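Local coordinates for nitroreductase family protein (Sphingopyxis sp., PDB 7DP1), which probably catalyses the NADPH-dependent reduction of nitro groups, including those of dinitroaniline herbicides, using bound FMN as its redox cofactor, at residues G91-D94 / P95-S98; P218-G221 / L222-I226. The protein carries 1 engineered substitution. All coordinates share one frame; numbering follows the deposited sequence.

Contact 1 of 2, residues G91-D94 / P95-S98; sequences GLTD and PWDS
Leu92 and Trp96 meet across the turn that leads into helix 96-109. Leu92 CD1 lies 3.6 Å from Trp96 CB, and the two side chains cross at about a right angle. In Leu92, chi1 (-172°) sets CG opposite the backbone N. Its chi2 (60°) then places CD1 by Trp96 CB and CD2 3.8 Å from Asp97 OD1. Thr93 runs alongside Trp96, both pointing the same way. Its OG1 sits in the plane of the indole, at the ring edge, 3.8 Å from Trp96 CZ3. That hydroxyl donates to Asp94 O at 3.2 Å, reaching it from above the carbonyl plane. Pro95, which follows a cis peptide bond, sets its CD above one indole face, toward the rim. The backbone turn is closed by Asp97 N, bonded to Thr93 O at 2.9 Å. Asp94 OD1 accepts a weak bond from Ser98 N at 3.2 Å, bent to 129° at the hydrogen. Ser98 OG stands between its own N and carbonyl carbon and folds back onto Pro95 O, 2.8 Å away. Asp97 OD1 forms a salt bridge with Arg100. In the second subunit, Leu50 packs on Leu92 and Met146 on Trp96. The chemistry is therefore divided: polar links, one of them weak, tie the turn into the helix, while Leu92 and Trp96 pack against the second subunit.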
ATOM      1  N   GLY A  91     -11.516  19.224  -2.211  1.00 87.62           N
ATOM      2  CA  GLY A  91     -12.958  19.067  -2.216  1.00 93.74           C
ATOM      3  C   GLY A  91     -13.364  17.775  -1.538  1.00 90.80           C
ATOM      4  O   GLY A  91     -14.416  17.210  -1.843  1.00 94.12           O
ATOM      5  N   LEU A  92     -12.525  17.302  -0.620  1.00 88.64           N
ATOM      6  CA  LEU A  92     -12.846  16.116   0.161  1.00 76.58           C
ATOM      7  C   LEU A  92     -14.167  16.248   0.930  1.00 76.73           C
ATOM      8  O   LEU A  92     -14.333  17.118   1.787  1.00 79.42           O
ATOM      9  CB  LEU A  92     -11.696  15.819   1.120  1.00 69.59           C
ATOM     10  CG  LEU A  92     -11.718  14.521   1.920  1.00 66.46           C
ATOM     11  CD1 LEU A  92     -11.737  13.327   0.983  1.00 54.48           C
ATOM     12  CD2 LEU A  92     -10.515  14.483   2.855  1.00 62.39           C
ATOM     13  N   THR A  93     -15.099  15.365   0.584  1.00 65.95           N
ATOM     14  CA  THR A  93     -16.421  15.267   1.200  1.00 74.52           C
ATOM     15  C   THR A  93     -16.542  14.197   2.283  1.00 80.21           C
ATOM     16  O   THR A  93     -15.606  13.429   2.527  1.00 78.83           O
ATOM     17  CB  THR A  93     -17.503  14.977   0.136  1.00 71.19           C
ATOM     18  OG1 THR A  93     -17.209  13.730  -0.511  1.00 68.52           O
ATOM     19  CG2 THR A  93     -17.540  16.074  -0.907  1.00 66.91           C
ATOM     20  N   ASP A  94     -17.705  14.173   2.939  1.00 77.90           N
ATOM     21  CA  ASP A  94     -18.061  13.092   3.856  1.00 77.31           C
ATOM     22  C   ASP A  94     -18.304  11.852   2.996  1.00 76.81           C
ATOM     23  O   ASP A  94     -18.635  11.983   1.816  1.00 82.96           O
ATOM     24  CB  ASP A  94     -19.323  13.419   4.664  1.00 77.34           C
ATOM     25  CG  ASP A  94     -19.029  14.199   5.922  1.00 75.88           C
ATOM     26  OD1 ASP A  94     -18.010  13.915   6.588  1.00 75.72           O
ATOM     27  OD2 ASP A  94     -19.830  15.091   6.252  1.00 78.13           O
ATOM     28  N   PRO A  95     -18.165  10.642   3.569  1.00 76.52           N
ATOM     29  CA  PRO A  95     -17.795  10.231   4.930  1.00 70.64           C
ATOM     30  C   PRO A  95     -16.354  10.554   5.287  1.00 56.07           C
ATOM     31  O   PRO A  95     -16.009  10.663   6.461  1.00 57.70           O
ATOM     32  CB  PRO A  95     -18.002   8.716   4.900  1.00 71.35           C
ATOM     33  CG  PRO A  95     -17.694   8.347   3.497  1.00 71.29           C
ATOM     34  CD  PRO A  95     -18.284   9.473   2.679  1.00 75.73           C
ATOM     35  N   TRP A  96     -15.531  10.721   4.263  1.00 56.59           N
ATOM     36  CA  TRP A  96     -14.092  10.789   4.444  1.00 65.99           C
ATOM     37  C   TRP A  96     -13.659  11.962   5.303  1.00 69.84           C
ATOM     38  O   TRP A  96     -12.780  11.823   6.151  1.00 68.12           O
ATOM     39  CB  TRP A  96     -13.408  10.869   3.079  1.00 65.20           C
ATOM     40  CG  TRP A  96     -13.678   9.667   2.268  1.00 55.54           C
ATOM     41  CD1 TRP A  96     -13.164   8.419   2.446  1.00 51.15           C
ATOM     42  CD2 TRP A  96     -14.575   9.581   1.155  1.00 55.94           C
ATOM     43  NE1 TRP A  96     -13.681   7.561   1.507  1.00 49.12           N
ATOM     44  CE2 TRP A  96     -14.545   8.251   0.699  1.00 50.36           C
ATOM     45  CE3 TRP A  96     -15.390  10.504   0.493  1.00 66.40           C
ATOM     46  CZ2 TRP A  96     -15.300   7.819  -0.392  1.00 55.23           C
ATOM     47  CZ3 TRP A  96     -16.142  10.073  -0.585  1.00 68.67           C
ATOM     48  CH2 TRP A  96     -16.092   8.741  -1.019  1.00 57.93           C
ATOM     49  N   ASP A  97     -14.273  13.118   5.114  1.00 72.74           N
ATOM     50  CA  ASP A  97     -13.747  14.277   5.800  1.00 74.75           C
ATOM     51  C   ASP A  97     -13.992  14.177   7.311  1.00 64.42           C
ATOM     52  O   ASP A  97     -13.153  14.610   8.095  1.00 59.53           O
ATOM     53  CB  ASP A  97     -14.364  15.552   5.226  1.00 87.47           C
ATOM     54  CG  ASP A  97     -13.580  16.788   5.599  1.00 96.52           C
ATOM     55  OD1 ASP A  97     -12.433  16.917   5.110  1.00 94.47           O
ATOM     56  OD2 ASP A  97     -14.105  17.627   6.364  1.00102.28           O
ATOM     57  N   SER A  98     -15.083  13.539   7.728  1.00 67.74           N
ATOM     58  CA  SER A  98     -15.321  13.370   9.163  1.00 67.76           C
ATOM     59  C   SER A  98     -14.315  12.402   9.794  1.00 64.20           C
ATOM     60  O   SER A  98     -13.942  12.553  10.954  1.00 62.42           O
ATOM     61  CB  SER A  98     -16.761  12.904   9.430  1.00 76.56           C
ATOM     62  OG  SER A  98     -17.040  11.644   8.841  1.00 83.44           O
TER

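Contact 2 of 2, residues P218-G221 / L222-I226; sequences PRVG and LDEVI. With FMN (flavin mononucleotide), chain C.
Val220 and Val225 make the tightly packed part of this turn. Their CG2 methyls are 3.8 Å apart, and the side chains cross at a slant. Val225 CG2 also lies 3.7 Å from Gly221 O. It reaches both because it stands opposite its own carbonyl carbon, while CG1 is opposite the backbone N (chi1 -175°). Gly221 O accepts from Glu224 N at 3.0 Å, a nearly straight bond of 164° that closes the short 3-10 turn. Leu222 O then takes two backbone donors, Val225 N and Ile226 N.

The solvent side is looser. Glu224 crosses Val220 at about a right angle, and its OE1 rests 3.6 Å from Val220 CB without a polar bond there. Its OE2 has a long, weak ion pair with Arg99. Asp223 is exposed.

Arg219 turns away from the turn to the FMN phosphate. Its chain bends at chi2 (-67°) and presents the guanidinium edge to FMN O2P, which lies in the group's plane. Arg219 NH2 gives FMN O2P a 2.8 Å bond, and NH1 adds a weak one. Arg219 NH1 also bonds Pro218 O at 3.1 Å, which helps fix the group's rotation. Arg18, which also bonds FMN, lies close to Arg219. A leucine here would probably leave FMN O2P, and Pro218 O beside it, without these donors and weaken the hold on the phosphate.

Ala44 O of the second subunit accepts from Arg219 NH2, and Gln51 of that subunit from Val220 N. The loop runs between strand 195-204 and strand 226-229, where Ile226 pairs in a parallel ladder with a strand of the second subunit.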
ATOM      1  N   PRO A 218      -9.795   4.780  16.062  1.00 46.66           N
ATOM      2  CA  PRO A 218     -11.047   4.345  15.432  1.00 46.99           C
ATOM      3  C   PRO A 218     -10.898   3.861  13.995  1.00 48.99           C
ATOM      4  O   PRO A 218     -10.015   4.310  13.277  1.00 43.27           O
ATOM      5  CB  PRO A 218     -11.920   5.605  15.485  1.00 49.50           C
ATOM      6  CG  PRO A 218     -10.959   6.741  15.582  1.00 60.83           C
ATOM      7  CD  PRO A 218      -9.761   6.230  16.326  1.00 54.69           C
ATOM      8  N   ARG A 219     -11.776   2.957  13.584  1.00 49.98           N
ATOM      9  CA  ARG A 219     -11.910   2.590  12.179  1.00 49.69           C
ATOM     10  C   ARG A 219     -13.390   2.478  11.891  1.00 57.59           C
ATOM     11  O   ARG A 219     -14.175   2.227  12.801  1.00 57.54           O
ATOM     12  CB  ARG A 219     -11.211   1.271  11.865  1.00 43.18           C
ATOM     13  CG  ARG A 219      -9.675   1.294  11.897  1.00 39.59           C
ATOM     14  CD  ARG A 219      -9.103   2.154  10.762  1.00 37.97           C
ATOM     15  NE  ARG A 219      -7.655   1.994  10.671  1.00 32.33           N
ATOM     16  CZ  ARG A 219      -6.790   2.554  11.506  1.00 39.65           C
ATOM     17  NH1 ARG A 219      -7.220   3.314  12.507  1.00 45.73           N
ATOM     18  NH2 ARG A 219      -5.496   2.340  11.347  1.00 41.41           N
ATOM     19  N   VAL A 220     -13.785   2.670  10.638  1.00 54.85           N
ATOM     20  CA  VAL A 220     -15.185   2.448  10.301  1.00 59.74           C
ATOM     21  C   VAL A 220     -15.466   0.952  10.338  1.00 47.88           C
ATOM     22  O   VAL A 220     -14.543   0.143  10.282  1.00 46.42           O
ATOM     23  CB  VAL A 220     -15.542   3.035   8.922  1.00 60.32           C
ATOM     24  CG1 VAL A 220     -15.311   4.560   8.908  1.00 58.62           C
ATOM     25  CG2 VAL A 220     -14.733   2.338   7.829  1.00 51.43           C
ATOM     26  N   GLY A 221     -16.739   0.590  10.450  1.00 56.28           N
ATOM     27  CA  GLY A 221     -17.131  -0.806  10.453  1.00 50.92           C
ATOM     28  C   GLY A 221     -17.147  -1.341   9.041  1.00 52.28           C
ATOM     29  O   GLY A 221     -17.281  -0.580   8.087  1.00 53.74           O
ATOM     30  N   LEU A 222     -17.072  -2.658   8.906  1.00 53.38           N
ATOM     31  CA  LEU A 222     -16.964  -3.284   7.597  1.00 50.64           C
ATOM     32  C   LEU A 222     -18.141  -2.944   6.707  1.00 51.89           C
ATOM     33  O   LEU A 222     -18.036  -3.004   5.484  1.00 53.16           O
ATOM     34  CB  LEU A 222     -16.828  -4.795   7.744  1.00 52.27           C
ATOM     35  CG  LEU A 222     -15.387  -5.291   7.832  1.00 59.08           C
ATOM     36  CD1 LEU A 222     -14.643  -4.774   9.043  1.00 64.14           C
ATOM     37  CD2 LEU A 222     -15.363  -6.815   7.748  1.00 67.64           C
ATOM     38  N   ASP A 223     -19.239  -2.552   7.344  1.00 53.16           N
ATOM     39  CA  ASP A 223     -20.469  -2.124   6.693  1.00 62.73           C
ATOM     40  C   ASP A 223     -20.227  -1.042   5.644  1.00 64.06           C
ATOM     41  O   ASP A 223     -20.937  -0.972   4.637  1.00 59.79           O
ATOM     42  CB  ASP A 223     -21.426  -1.586   7.756  1.00 77.24           C
ATOM     43  CG  ASP A 223     -21.173  -2.204   9.124  1.00 89.16           C
ATOM     44  OD1 ASP A 223     -21.595  -3.350   9.349  1.00100.30           O
ATOM     45  OD2 ASP A 223     -20.514  -1.560   9.966  1.00 85.50           O
ATOM     46  N   GLU A 224     -19.241  -0.185   5.915  1.00 63.86           N
ATOM     47  CA  GLU A 224     -18.888   0.922   5.033  1.00 60.42           C
ATOM     48  C   GLU A 224     -17.781   0.572   4.064  1.00 52.43           C
ATOM     49  O   GLU A 224     -17.388   1.411   3.258  1.00 50.44           O
ATOM     50  CB  GLU A 224     -18.443   2.145   5.842  1.00 68.59           C
ATOM     51  CG  GLU A 224     -19.520   2.783   6.705  1.00 79.04           C
ATOM     52  CD  GLU A 224     -19.084   4.125   7.266  1.00 89.69           C
ATOM     53  OE1 GLU A 224     -18.923   4.234   8.501  1.00 92.00           O
ATOM     54  OE2 GLU A 224     -18.884   5.066   6.470  1.00 97.87           O
ATOM     55  N   VAL A 225     -17.295  -0.665   4.123  1.00 54.25           N
ATOM     56  CA  VAL A 225     -16.102  -1.048   3.379  1.00 54.13           C
ATOM     57  C   VAL A 225     -16.358  -2.156   2.375  1.00 56.63           C
ATOM     58  O   VAL A 225     -15.912  -2.088   1.223  1.00 54.94           O
ATOM     59  CB  VAL A 225     -14.968  -1.558   4.317  1.00 43.21           C
ATOM     60  CG1 VAL A 225     -13.717  -1.821   3.525  1.00 40.71           C
ATOM     61  CG2 VAL A 225     -14.688  -0.590   5.463  1.00 35.62           C
ATOM     62  N   ILE A 226     -17.070  -3.183   2.823  1.00 52.23           N
ATOM     63  CA  ILE A 226     -17.192  -4.410   2.053  1.00 46.72           C
ATOM     64  C   ILE A 226     -18.609  -4.690   1.543  1.00 50.87           C
ATOM     65  O   ILE A 226     -19.567  -4.663   2.302  1.00 47.99           O
ATOM     66  CB  ILE A 226     -16.740  -5.609   2.898  1.00 48.82           C
ATOM     67  CG1 ILE A 226     -15.405  -5.311   3.584  1.00 48.80           C
ATOM     68  CG2 ILE A 226     -16.611  -6.840   2.028  1.00 49.96           C
ATOM     69  CD1 ILE A 226     -14.232  -5.272   2.641  1.00 48.82           C
TER
HETATM   70  N1  FMN C 301       0.116  11.153  10.764  1.00 38.95           N
HETATM   71  C2  FMN C 301       0.586  12.389  11.158  1.00 46.71           C
HETATM   72  O2  FMN C 301       0.440  12.768  12.313  1.00 58.50           O
HETATM   73  N3  FMN C 301       1.223  13.218  10.263  1.00 46.88           N
HETATM   74  C4  FMN C 301       1.407  12.829   8.958  1.00 44.80           C
HETATM   75  O4  FMN C 301       2.001  13.589   8.172  1.00 44.87           O
HETATM   76  C4A FMN C 301       0.919  11.585   8.558  1.00 43.58           C
HETATM   77  N5  FMN C 301       1.074  11.163   7.256  1.00 44.63           N
HETATM   78  C5A FMN C 301       0.617   9.925   6.850  1.00 43.62           C
HETATM   79  C6  FMN C 301       0.810   9.536   5.527  1.00 44.98           C
HETATM   80  C7  FMN C 301       0.356   8.304   5.096  1.00 44.72           C
HETATM   81  C7M FMN C 301       0.561   7.856   3.682  1.00 31.08           C
HETATM   82  C8  FMN C 301      -0.289   7.457   5.984  1.00 40.52           C
HETATM   83  C8M FMN C 301      -0.739   6.122   5.464  1.00 30.50           C
HETATM   84  C9  FMN C 301      -0.489   7.840   7.312  1.00 25.55           C
HETATM   85  C9A FMN C 301      -0.037   9.085   7.753  1.00 32.12           C
HETATM   86  N10 FMN C 301      -0.210   9.514   9.060  1.00 35.18           N
HETATM   87  C10 FMN C 301       0.265  10.754   9.459  1.00 39.64           C
HETATM   88  C1' FMN C 301      -0.875   8.647  10.081  1.00 29.70           C
HETATM   89  C2' FMN C 301      -2.397   8.579   9.981  1.00 41.66           C
HETATM   90  O2' FMN C 301      -2.956   9.723  10.575  1.00 36.80           O
HETATM   91  C3' FMN C 301      -2.860   7.339  10.739  1.00 30.90           C
HETATM   92  O3' FMN C 301      -2.460   6.223   9.972  1.00 30.17           O
HETATM   93  C4' FMN C 301      -4.370   7.253  10.936  1.00 44.08           C
HETATM   94  O4' FMN C 301      -4.889   8.274  11.769  1.00 40.95           O
HETATM   95  C5' FMN C 301      -4.670   5.932  11.602  1.00 40.55           C
HETATM   96  O5' FMN C 301      -4.008   5.921  12.843  1.00 40.26           O
HETATM   97  P   FMN C 301      -3.067   4.655  13.155  1.00 44.50           P
HETATM   98  O1P FMN C 301      -2.268   4.945  14.394  1.00 40.32           O
HETATM   99  O2P FMN C 301      -3.940   3.426  13.342  1.00 43.64           O
HETATM  100  O3P FMN C 301      -2.151   4.429  11.965  1.00 38.00           O

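In the fold
Both contacts are local turns on the surface of the chain, and both touch the second subunit. Their centres are about 15 Å apart, and they meet where Pro95 packs on Glu224. They hold different elements. Contact 1 runs into helix 96-109; contact 2 lies in the loop before strand 226-229. Contact 1 has no buried residue among those that touch, whereas contact 2 has Val225. Their polar chemistry differs. In contact 1 carboxylate and hydroxyl groups serve backbone atoms and a nearby arginine of the helix. Contact 2 reaches the cofactor with a positive charge, as befits an FMN site at a dimer interface.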